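Local atomic coordinates of uncharacterized protein VP1736 (Vibrio parahaemolyticus, PDB entry 3LXQ), a protein that is of unknown function but belongs to the sulfatase family of the alkaline phosphatase clan, with an alpha/beta fold built round a mixed sheet. Residues G259-Y264 and S278-G283; G283-K288 and T298-I303; Q200-K205 and D228-R233. All blocks are in the same frame, centred on the assembly; numbering follows the deposited sequence.

Contact 1 of 3, residues G259-Y264 and S278-G283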
loop_
_atom_site.group_PDB
_atom_site.type_symbol
_atom_site.label_atom_id
_atom_site.label_comp_id
_atom_site.label_asym_id
_atom_site.label_seq_id
_atom_site.Cartn_x
_atom_site.Cartn_y
_atom_site.Cartn_z
ATOM N N GLY A 259 -24.618 4.432 -17.809
ATOM C CA GLY A 259 -25.570 5.203 -16.999
ATOM C C GLY A 259 -25.363 5.185 -15.490
ATOM O O GLY A 259 -26.330 5.221 -14.726
ATOM N N LYS A 260 -24.109 5.131 -15.052
ATOM C CA LYS A 260 -23.805 5.105 -13.614
ATOM C C LYS A 260 -23.063 6.352 -13.140
ATOM O O LYS A 260 -23.074 6.664 -11.955
ATOM C CB LYS A 260 -23.069 3.821 -13.213
ATOM C CG LYS A 260 -23.815 2.562 -13.622
ATOM C CD LYS A 260 -24.086 1.628 -12.460
ATOM C CE LYS A 260 -25.152 0.599 -12.846
ATOM N NZ LYS A 260 -25.687 -0.183 -11.692
ATOM N N ILE A 261 -22.426 7.055 -14.072
ATOM C CA ILE A 261 -21.851 8.371 -13.804
ATOM C C ILE A 261 -22.100 9.317 -14.964
ATOM O O ILE A 261 -22.287 8.880 -16.107
ATOM C CB ILE A 261 -20.312 8.324 -13.578
ATOM C CG1 ILE A 261 -19.565 7.886 -14.853
ATOM C CG2 ILE A 261 -19.957 7.483 -12.351
ATOM C CD1 ILE A 261 -19.190 6.413 -14.925
ATOM N N GLU A 262 -22.095 10.614 -14.678
ATOM C CA GLU A 262 -21.924 11.593 -15.736
ATOM C C GLU A 262 -20.468 11.402 -16.141
ATOM O O GLU A 262 -19.565 11.722 -15.379
ATOM C CB GLU A 262 -22.197 13.018 -15.237
ATOM N N GLN A 263 -20.250 10.813 -17.311
ATOM C CA GLN A 263 -18.903 10.477 -17.777
ATOM C C GLN A 263 -18.063 11.742 -17.926
ATOM O O GLN A 263 -18.589 12.799 -18.264
ATOM C CB GLN A 263 -18.972 9.702 -19.101
ATOM C CG GLN A 263 -19.956 8.530 -19.058
ATOM C CD GLN A 263 -20.034 7.721 -20.346
ATOM O OE1 GLN A 263 -19.640 8.175 -21.432
ATOM N NE2 GLN A 263 -20.557 6.505 -20.226
ATOM N N TYR A 264 -16.766 11.639 -17.648
ATOM C CA TYR A 264 -15.868 12.788 -17.772
ATOM C C TYR A 264 -15.420 12.992 -19.221
ATOM O O TYR A 264 -15.273 14.133 -19.675
ATOM C CB TYR A 264 -14.659 12.642 -16.833
ATOM C CG TYR A 264 -13.656 13.778 -16.906
ATOM C CD1 TYR A 264 -13.760 14.888 -16.066
ATOM C CD2 TYR A 264 -12.594 13.733 -17.808
ATOM C CE1 TYR A 264 -12.825 15.931 -16.133
ATOM C CE2 TYR A 264 -11.659 14.768 -17.886
ATOM C CZ TYR A 264 -11.778 15.858 -17.049
ATOM O OH TYR A 264 -10.844 16.867 -17.137
ATOM N N SER A 278 -15.133 3.546 -10.798
ATOM C CA SER A 278 -14.608 2.947 -9.567
ATOM C C SER A 278 -14.926 3.779 -8.324
ATOM O O SER A 278 -15.228 3.221 -7.268
ATOM C CB SER A 278 -13.106 2.713 -9.666
ATOM O OG SER A 278 -12.635 2.044 -8.506
ATOM N N ASP A 279 -14.861 5.103 -8.459
ATOM C CA ASP A 279 -15.301 6.019 -7.400
ATOM C C ASP A 279 -16.778 5.838 -7.039
ATOM O O ASP A 279 -17.125 5.753 -5.849
ATOM C CB ASP A 279 -15.085 7.480 -7.789
ATOM C CG ASP A 279 -15.532 8.438 -6.695
ATOM O OD1 ASP A 279 -14.793 8.560 -5.689
ATOM O OD2 ASP A 279 -16.612 9.057 -6.825
ATOM N N TYR A 280 -17.641 5.815 -8.059
ATOM C CA TYR A 280 -19.059 5.561 -7.844
ATOM C C TYR A 280 -19.228 4.218 -7.148
ATOM O O TYR A 280 -20.047 4.079 -6.249
ATOM C CB TYR A 280 -19.845 5.577 -9.171
ATOM C CG TYR A 280 -21.053 4.664 -9.160
ATOM C CD1 TYR A 280 -22.310 5.133 -8.758
ATOM C CD2 TYR A 280 -20.936 3.320 -9.526
ATOM C CE1 TYR A 280 -23.421 4.283 -8.734
ATOM C CE2 TYR A 280 -22.032 2.469 -9.502
ATOM C CZ TYR A 280 -23.265 2.952 -9.108
ATOM O OH TYR A 280 -24.337 2.092 -9.094
ATOM N N ALA A 281 -18.446 3.235 -7.581
ATOM C CA ALA A 281 -18.529 1.888 -7.047
ATOM C C ALA A 281 -18.111 1.846 -5.579
ATOM O O ALA A 281 -18.721 1.117 -4.789
ATOM C CB ALA A 281 -17.684 0.934 -7.886
ATOM N N LEU A 282 -17.091 2.635 -5.216
ATOM C CA LEU A 282 -16.623 2.733 -3.829
ATOM C C LEU A 282 -17.682 3.374 -2.940
ATOM O O LEU A 282 -17.916 2.911 -1.817
ATOM C CB LEU A 282 -15.303 3.513 -3.734
ATOM C CG LEU A 282 -14.675 3.738 -2.353
ATOM C CD1 LEU A 282 -14.341 2.424 -1.654
ATOM C CD2 LEU A 282 -13.440 4.616 -2.457
ATOM N N GLY A 283 -18.315 4.428 -3.468
ATOM C CA GLY A 283 -19.393 5.156 -2.782
ATOM C C GLY A 283 -20.550 4.245 -2.424
ATOM O O GLY A 283 -21.099 4.337 -1.320
#
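Lys260 lies across the ring of Tyr280, and Ile261 presses on the root of the same side chain, so that one tyrosine of the helix receives two successive residues of the loop 259-264. The close part is around the ring. CB of Lys260 sits over one face, 4.2 Å from the centroid of the Tyr280 ring and 14° off its normal, a CH-pi contact displaced toward the rim. The backbone oxygen of Lys260 comes to the same side of the ring, its O lying 3.6 Å from CD1 of Tyr280. Further out, the lysine chain follows the ring toward the phenol: CG stands anti to the carbonyl carbon (chi1 -55°), and a bend at the next bond (chi2 -124°) carries CD to 3.4 Å from OH of Tyr280. Ile261 closes the other end, with its CG2 branch 3.7 Å from CB of Tyr280, where the helix side chain begins. The backbones stay well apart, CA of Ile261 and CA of Tyr280 being 7.2 Å from each other.

The outer side is looser. Lys260 is solvent-exposed, and its NZ ends 3.7 Å from OH of Tyr280 without bonding to it. The phenol oxygen is instead hydrogen-bonded to OE1 of Glu221 on helix 220-234, an oxygen with which the lysine ammonium makes a long, weak ion pair. The negative charge of Glu221 thus probably draws both polar ends the same way, while the aliphatic part of the lysine lies along one face of the ring.

Topologically this is a loop folded back on the helix it leads into: the connection between strand 241-246 and helix 271-289, at the surface of the alpha/beta domain of this sulfatase-family protein.

Contact 2 of 3, residues G283-K288 and T298-I303; sequences GTFFDK and TIFIVI
Phe285 and Phe286 of helix 283-288 face Phe300 and Val302 of strand 298-303 across segment axes that run nearly antiparallel, at 170°, and approach to 12.4 Å. That separation is bridged entirely by apolar side chains, all four of them buried.

Phe286 supplies the edge of a T-shaped pair. Its rim is turned toward the face of Phe300, with the ring centroids 5.8 Å apart and the planes at 65°. The two side chains slide past each other in opposite directions, so that the far end of Phe286 reaches the base of its partner, CZ lying 4.2 Å from CB of Phe300. Along the same edge the helix ring also meets the strand's next inward residue: CE2 of Phe286 is 3.8 Å from CG2 of Val302, the methyl that stands anti to the valine carbonyl carbon.

Phe285 reaches Phe300 by another route. With CG anti to the backbone N (chi1 176°), its ring extends toward the far end of Phe300 and meets it with its own edge: CE2 of Phe285 is 3.9 Å from CE2 of Phe300, which lies near the plane of the Phe285 ring, whereas the approach to the Phe300 ring is oblique. The neighbouring helix rings also pack on each other, CD2 of Phe285 lying 4.1 Å above the centre of the Phe286 ring. Phe300 is backed from within its own strand by CG2 of Thr298, 3.6 Å above the ring plane.

Ile328 of the adjoining strand 322-328 touches both Phe286 and Phe300, while Phe285 leans on Ala227 and Phe231 of helix 220-234. Strand 298-304 pairs in parallel with strand 87-93, and Ile301, which points away from this contact, packs on helix 346-353; the sheet is therefore sandwiched between helices here.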
loop_
_atom_site.group_PDB
_atom_site.type_symbol
_atom_site.label_atom_id
_atom_site.label_comp_id
_atom_site.label_asym_id
_atom_site.label_seq_id
_atom_site.Cartn_x
_atom_site.Cartn_y
_atom_site.Cartn_z
ATOM N N GLY A 283 -18.315 4.428 -3.468
ATOM C CA GLY A 283 -19.393 5.156 -2.782
ATOM C C GLY A 283 -20.550 4.245 -2.424
ATOM O O GLY A 283 -21.099 4.337 -1.320
ATOM N N THR A 284 -20.907 3.355 -3.352
ATOM C CA THR A 284 -21.933 2.333 -3.109
ATOM C C THR A 284 -21.518 1.338 -2.025
ATOM O O THR A 284 -22.371 0.848 -1.294
ATOM C CB THR A 284 -22.363 1.553 -4.396
ATOM O OG1 THR A 284 -21.267 0.778 -4.893
ATOM C CG2 THR A 284 -22.864 2.497 -5.482
ATOM N N PHE A 285 -20.223 1.046 -1.914
ATOM C CA PHE A 285 -19.731 0.220 -0.806
ATOM C C PHE A 285 -19.912 0.922 0.534
ATOM O O PHE A 285 -20.419 0.314 1.480
ATOM C CB PHE A 285 -18.258 -0.166 -0.956
ATOM C CG PHE A 285 -17.721 -0.929 0.228
ATOM C CD1 PHE A 285 -17.917 -2.300 0.331
ATOM C CD2 PHE A 285 -17.068 -0.269 1.264
ATOM C CE1 PHE A 285 -17.440 -3.006 1.430
ATOM C CE2 PHE A 285 -16.600 -0.966 2.378
ATOM C CZ PHE A 285 -16.780 -2.332 2.462
ATOM N N PHE A 286 -19.488 2.183 0.616
ATOM C CA PHE A 286 -19.560 2.930 1.885
ATOM C C PHE A 286 -20.981 3.302 2.319
ATOM O O PHE A 286 -21.250 3.423 3.524
ATOM C CB PHE A 286 -18.633 4.155 1.889
ATOM C CG PHE A 286 -17.212 3.834 2.290
ATOM C CD1 PHE A 286 -16.895 3.558 3.620
ATOM C CD2 PHE A 286 -16.192 3.785 1.336
ATOM C CE1 PHE A 286 -15.592 3.246 3.996
ATOM C CE2 PHE A 286 -14.876 3.477 1.708
ATOM C CZ PHE A 286 -14.578 3.200 3.033
ATOM N N ASP A 287 -21.885 3.474 1.349
ATOM C CA ASP A 287 -23.296 3.729 1.654
ATOM C C ASP A 287 -23.893 2.531 2.379
ATOM O O ASP A 287 -24.734 2.672 3.276
ATOM C CB ASP A 287 -24.100 4.000 0.376
ATOM C CG ASP A 287 -23.744 5.329 -0.278
ATOM O OD1 ASP A 287 -23.289 6.268 0.423
ATOM O OD2 ASP A 287 -23.919 5.421 -1.515
ATOM N N LYS A 288 -23.454 1.352 1.958
ATOM C CA LYS A 288 -23.858 0.100 2.557
ATOM C C LYS A 288 -23.103 -0.113 3.853
ATOM O O LYS A 288 -23.693 -0.490 4.861
ATOM C CB LYS A 288 -23.607 -1.058 1.582
ATOM C CG LYS A 288 -24.320 -0.886 0.238
ATOM C CD LYS A 288 -24.794 -2.204 -0.356
ATOM C CE LYS A 288 -23.646 -3.079 -0.842
ATOM N NZ LYS A 288 -24.107 -4.474 -1.109
ATOM N N THR A 298 -14.822 -2.034 12.813
ATOM C CA THR A 298 -13.892 -2.159 11.684
ATOM C C THR A 298 -13.145 -0.890 11.301
ATOM O O THR A 298 -13.705 0.215 11.347
ATOM C CB THR A 298 -14.631 -2.684 10.433
ATOM O OG1 THR A 298 -15.391 -3.846 10.781
ATOM C CG2 THR A 298 -13.636 -3.036 9.310
ATOM N N ILE A 299 -11.876 -1.071 10.913
ATOM C CA ILE A 299 -11.060 -0.027 10.320
ATOM C C ILE A 299 -10.921 -0.315 8.827
ATOM O O ILE A 299 -10.598 -1.440 8.427
ATOM C CB ILE A 299 -9.639 0.045 10.961
ATOM C CG1 ILE A 299 -9.711 0.403 12.453
ATOM C CG2 ILE A 299 -8.719 1.011 10.185
ATOM C CD1 ILE A 299 -10.247 1.792 12.770
ATOM N N PHE A 300 -11.168 0.717 8.018
ATOM C CA PHE A 300 -11.084 0.634 6.572
ATOM C C PHE A 300 -9.950 1.521 6.089
ATOM O O PHE A 300 -9.727 2.605 6.637
ATOM C CB PHE A 300 -12.397 1.096 5.928
ATOM C CG PHE A 300 -13.602 0.289 6.344
ATOM C CD1 PHE A 300 -14.299 0.597 7.513
ATOM C CD2 PHE A 300 -14.053 -0.766 5.560
ATOM C CE1 PHE A 300 -15.418 -0.142 7.902
ATOM C CE2 PHE A 300 -15.182 -1.526 5.943
ATOM C CZ PHE A 300 -15.858 -1.208 7.111
ATOM N N ILE A 301 -9.223 1.055 5.075
ATOM C CA ILE A 301 -8.255 1.908 4.409
ATOM C C ILE A 301 -8.532 1.936 2.903
ATOM O O ILE A 301 -8.682 0.913 2.288
ATOM C CB ILE A 301 -6.757 1.573 4.801
ATOM C CG1 ILE A 301 -5.786 2.566 4.170
ATOM C CG2 ILE A 301 -6.357 0.133 4.445
ATOM C CD1 ILE A 301 -4.380 2.454 4.732
ATOM N N VAL A 302 -8.653 3.126 2.337
ATOM C CA VAL A 302 -8.745 3.271 0.885
ATOM C C VAL A 302 -7.362 3.720 0.448
ATOM O O VAL A 302 -6.924 4.809 0.802
ATOM C CB VAL A 302 -9.759 4.344 0.440
ATOM C CG1 VAL A 302 -9.777 4.464 -1.094
ATOM C CG2 VAL A 302 -11.165 4.060 0.988
ATOM N N ILE A 303 -6.678 2.881 -0.319
ATOM C CA ILE A 303 -5.325 3.198 -0.767
ATOM C C ILE A 303 -5.059 2.588 -2.153
ATOM O O ILE A 303 -5.514 1.481 -2.444
ATOM C CB ILE A 303 -4.254 2.771 0.294
ATOM C CG1 ILE A 303 -2.901 3.444 0.009
ATOM C CG2 ILE A 303 -4.150 1.246 0.413
ATOM C CD1 ILE A 303 -1.867 3.290 1.111
#

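Contact 3 of 3, residues Q200-K205 and D228-R233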
loop_
_atom_site.group_PDB
_atom_site.type_symbol
_atom_site.label_atom_id
_atom_site.label_comp_id
_atom_site.label_asym_id
_atom_site.label_seq_id
_atom_site.Cartn_x
_atom_site.Cartn_y
_atom_site.Cartn_z
ATOM N N GLN A 200 -9.053 -17.915 3.169
ATOM C CA GLN A 200 -10.037 -17.964 2.101
ATOM C C GLN A 200 -9.602 -17.040 0.966
ATOM O O GLN A 200 -9.034 -15.976 1.211
ATOM C CB GLN A 200 -11.389 -17.519 2.662
ATOM C CG GLN A 200 -12.451 -17.156 1.634
ATOM C CD GLN A 200 -13.695 -16.550 2.264
ATOM O OE1 GLN A 200 -14.814 -16.968 1.968
ATOM N NE2 GLN A 200 -13.504 -15.570 3.148
ATOM N N ILE A 201 -9.837 -17.464 -0.272
ATOM C CA ILE A 201 -9.726 -16.568 -1.418
ATOM C C ILE A 201 -11.035 -16.589 -2.187
ATOM O O ILE A 201 -11.527 -17.650 -2.604
ATOM C CB ILE A 201 -8.517 -16.883 -2.339
ATOM C CG1 ILE A 201 -7.216 -16.477 -1.643
ATOM C CG2 ILE A 201 -8.637 -16.124 -3.666
ATOM C CD1 ILE A 201 -5.959 -16.803 -2.412
ATOM N N VAL A 202 -11.597 -15.397 -2.331
ATOM C CA VAL A 202 -12.832 -15.174 -3.049
ATOM C C VAL A 202 -12.429 -14.560 -4.382
ATOM O O VAL A 202 -11.780 -13.517 -4.418
ATOM C CB VAL A 202 -13.754 -14.212 -2.260
ATOM C CG1 VAL A 202 -15.086 -14.009 -2.968
ATOM C CG2 VAL A 202 -13.970 -14.724 -0.834
ATOM N N GLU A 203 -12.790 -15.222 -5.476
ATOM C CA GLU A 203 -12.442 -14.728 -6.803
ATOM C C GLU A 203 -13.599 -14.894 -7.793
ATOM O O GLU A 203 -14.714 -15.224 -7.382
ATOM C CB GLU A 203 -11.165 -15.402 -7.297
ATOM C CG GLU A 203 -11.303 -16.878 -7.602
ATOM C CD GLU A 203 -9.996 -17.490 -8.023
ATOM O OE1 GLU A 203 -9.477 -17.096 -9.091
ATOM O OE2 GLU A 203 -9.486 -18.359 -7.279
ATOM N N GLU A 204 -13.334 -14.677 -9.083
ATOM C CA GLU A 204 -14.389 -14.634 -10.098
ATOM C C GLU A 204 -15.363 -15.825 -10.048
ATOM O O GLU A 204 -16.577 -15.645 -10.163
ATOM C CB GLU A 204 -13.793 -14.487 -11.511
ATOM C CG GLU A 204 -14.814 -14.017 -12.546
ATOM C CD GLU A 204 -14.225 -13.773 -13.934
ATOM O OE1 GLU A 204 -12.987 -13.870 -14.108
ATOM O OE2 GLU A 204 -15.016 -13.474 -14.855
ATOM N N LYS A 205 -14.821 -17.025 -9.850
ATOM C CA LYS A 205 -15.607 -18.257 -9.808
ATOM C C LYS A 205 -16.658 -18.289 -8.684
ATOM O O LYS A 205 -17.572 -19.111 -8.721
ATOM C CB LYS A 205 -14.678 -19.477 -9.720
ATOM C CG LYS A 205 -13.831 -19.553 -8.454
ATOM C CD LYS A 205 -12.794 -20.663 -8.533
ATOM C CE LYS A 205 -12.234 -20.975 -7.153
ATOM N NZ LYS A 205 -11.119 -21.965 -7.208
ATOM N N ASP A 228 -19.200 -6.365 1.055
ATOM C CA ASP A 228 -20.315 -6.112 1.988
ATOM C C ASP A 228 -21.061 -7.384 2.424
ATOM O O ASP A 228 -21.511 -7.481 3.574
ATOM C CB ASP A 228 -21.288 -5.095 1.369
ATOM C CG ASP A 228 -22.566 -4.917 2.188
ATOM O OD1 ASP A 228 -23.584 -5.520 1.795
ATOM O OD2 ASP A 228 -22.553 -4.190 3.209
ATOM N N GLU A 229 -21.200 -8.332 1.496
ATOM C CA GLU A 229 -21.799 -9.655 1.755
ATOM C C GLU A 229 -20.920 -10.497 2.683
ATOM O O GLU A 229 -21.413 -11.128 3.619
ATOM C CB GLU A 229 -21.984 -10.434 0.440
ATOM C CG GLU A 229 -23.409 -10.676 -0.023
ATOM C CD GLU A 229 -23.512 -11.822 -1.031
ATOM O OE1 GLU A 229 -22.574 -12.020 -1.841
ATOM O OE2 GLU A 229 -24.534 -12.538 -1.003
ATOM N N GLU A 230 -19.623 -10.509 2.396
ATOM C CA GLU A 230 -18.648 -11.316 3.121
ATOM C C GLU A 230 -18.407 -10.776 4.519
ATOM O O GLU A 230 -18.092 -11.533 5.433
ATOM C CB GLU A 230 -17.312 -11.323 2.358
ATOM C CG GLU A 230 -17.234 -12.372 1.260
ATOM C CD GLU A 230 -17.203 -13.788 1.824
ATOM O OE1 GLU A 230 -18.266 -14.445 1.847
ATOM O OE2 GLU A 230 -16.127 -14.239 2.273
ATOM N N PHE A 231 -18.517 -9.457 4.658
ATOM C CA PHE A 231 -18.211 -8.787 5.912
ATOM C C PHE A 231 -19.395 -8.934 6.847
ATOM O O PHE A 231 -19.215 -9.240 8.018
ATOM C CB PHE A 231 -17.893 -7.305 5.693
ATOM C CG PHE A 231 -16.689 -7.047 4.809
ATOM C CD1 PHE A 231 -15.658 -7.976 4.710
ATOM C CD2 PHE A 231 -16.587 -5.857 4.096
ATOM C CE1 PHE A 231 -14.560 -7.734 3.906
ATOM C CE2 PHE A 231 -15.470 -5.603 3.288
ATOM C CZ PHE A 231 -14.461 -6.553 3.194
ATOM N N GLU A 232 -20.604 -8.726 6.326
ATOM C CA GLU A 232 -21.823 -8.929 7.126
ATOM C C GLU A 232 -22.000 -10.393 7.513
ATOM O O GLU A 232 -22.658 -10.706 8.513
ATOM C CB GLU A 232 -23.062 -8.406 6.404
ATOM C CG GLU A 232 -24.010 -7.636 7.331
ATOM C CD GLU A 232 -24.340 -6.254 6.787
ATOM O OE1 GLU A 232 -24.085 -5.987 5.583
ATOM O OE2 GLU A 232 -24.842 -5.425 7.566
ATOM N N ARG A 233 -21.402 -11.272 6.711
ATOM C CA ARG A 233 -21.312 -12.696 7.000
ATOM C C ARG A 233 -20.324 -12.944 8.135
ATOM O O ARG A 233 -20.703 -13.489 9.177
ATOM C CB ARG A 233 -20.889 -13.471 5.743
ATOM C CG ARG A 233 -20.967 -15.002 5.852
ATOM C CD ARG A 233 -19.899 -15.562 6.810
ATOM N NE ARG A 233 -19.054 -16.608 6.231
ATOM C CZ ARG A 233 -18.509 -16.567 5.018
ATOM N NH1 ARG A 233 -17.754 -17.573 4.606
ATOM N NH2 ARG A 233 -18.701 -15.523 4.223
#
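OE2 of Glu230 faces the gap between OE1 and NE2 of Gln200, raised from the amide plane, and the amide and carboxylate planes lie 66° apart. A third flat group joins them: the guanidinium of Arg233 receives OE1 of Glu230 at its edge, almost exactly in plane, whereas OE1 of Gln200 approaches it only obliquely and remains 4.0 Å from NH1 of Arg233. In the salt bridge, NH2 of Arg233 is 2.6 Å from OE1 of Glu230, yet it comes from above the carboxylate, 43° out of that plane. One turn of helix separates the two residues, and the arginine chain, bent at its second and third torsions, curls back to bring the guanidinium to the acid.

The other carboxylate oxygen serves the strand. NE2 of Gln200 gives OE2 of Glu230 a weak hydrogen bond of 3.1 Å, bent to 120° at the hydrogen, and the amide oxygen is equally near: OE1 of Gln200 lies 3.0 Å from OE2 of Glu230, an acceptor facing an acceptor. This bond therefore fixes the amide only weakly; Gln200 also touches a crystal neighbour.

The contact is a helix-on-sheet packing of the alpha/beta fold. Strand 200-202 pairs in parallel with strand 175-180 in the mixed sheet, and helix 220-234 lies against them, with Glu230 also touching Ile179.

Val202 adds a methyl beside the carboxylate: its CG2, anti to the carbonyl carbon, is 3.8 Å from OE2 of Glu230, the oxygen that the amide reaches. Glu230 is buried, and the arginine charge probably favours its ionised form. Next along the helix, Phe231 turns to the sheet and meets the ring of Phe241.

From the N terminus, contact 3 comes first, closing the 22 residues between 200-205 and 228-233. Contact 1 follows, bringing the loop after strand 241-246 back onto helix 271-289, and contact 2 then closes the short turn from that helix to strand 298-304. The three stand in series; none nests within or crosses another. Contacts 1 and 2 share Gly283 and touch where CD2 of Leu282 lies 3.9 Å from CG1 of Val302. Contact 2 meets contact 3 through a salt bridge, NZ of Lys288 to OD1 of Asp228 at 3.1 Å, and through CE1 of Phe285 packed against N of Asp228. Two adjacent helices are thus tied to each other and to one sheet.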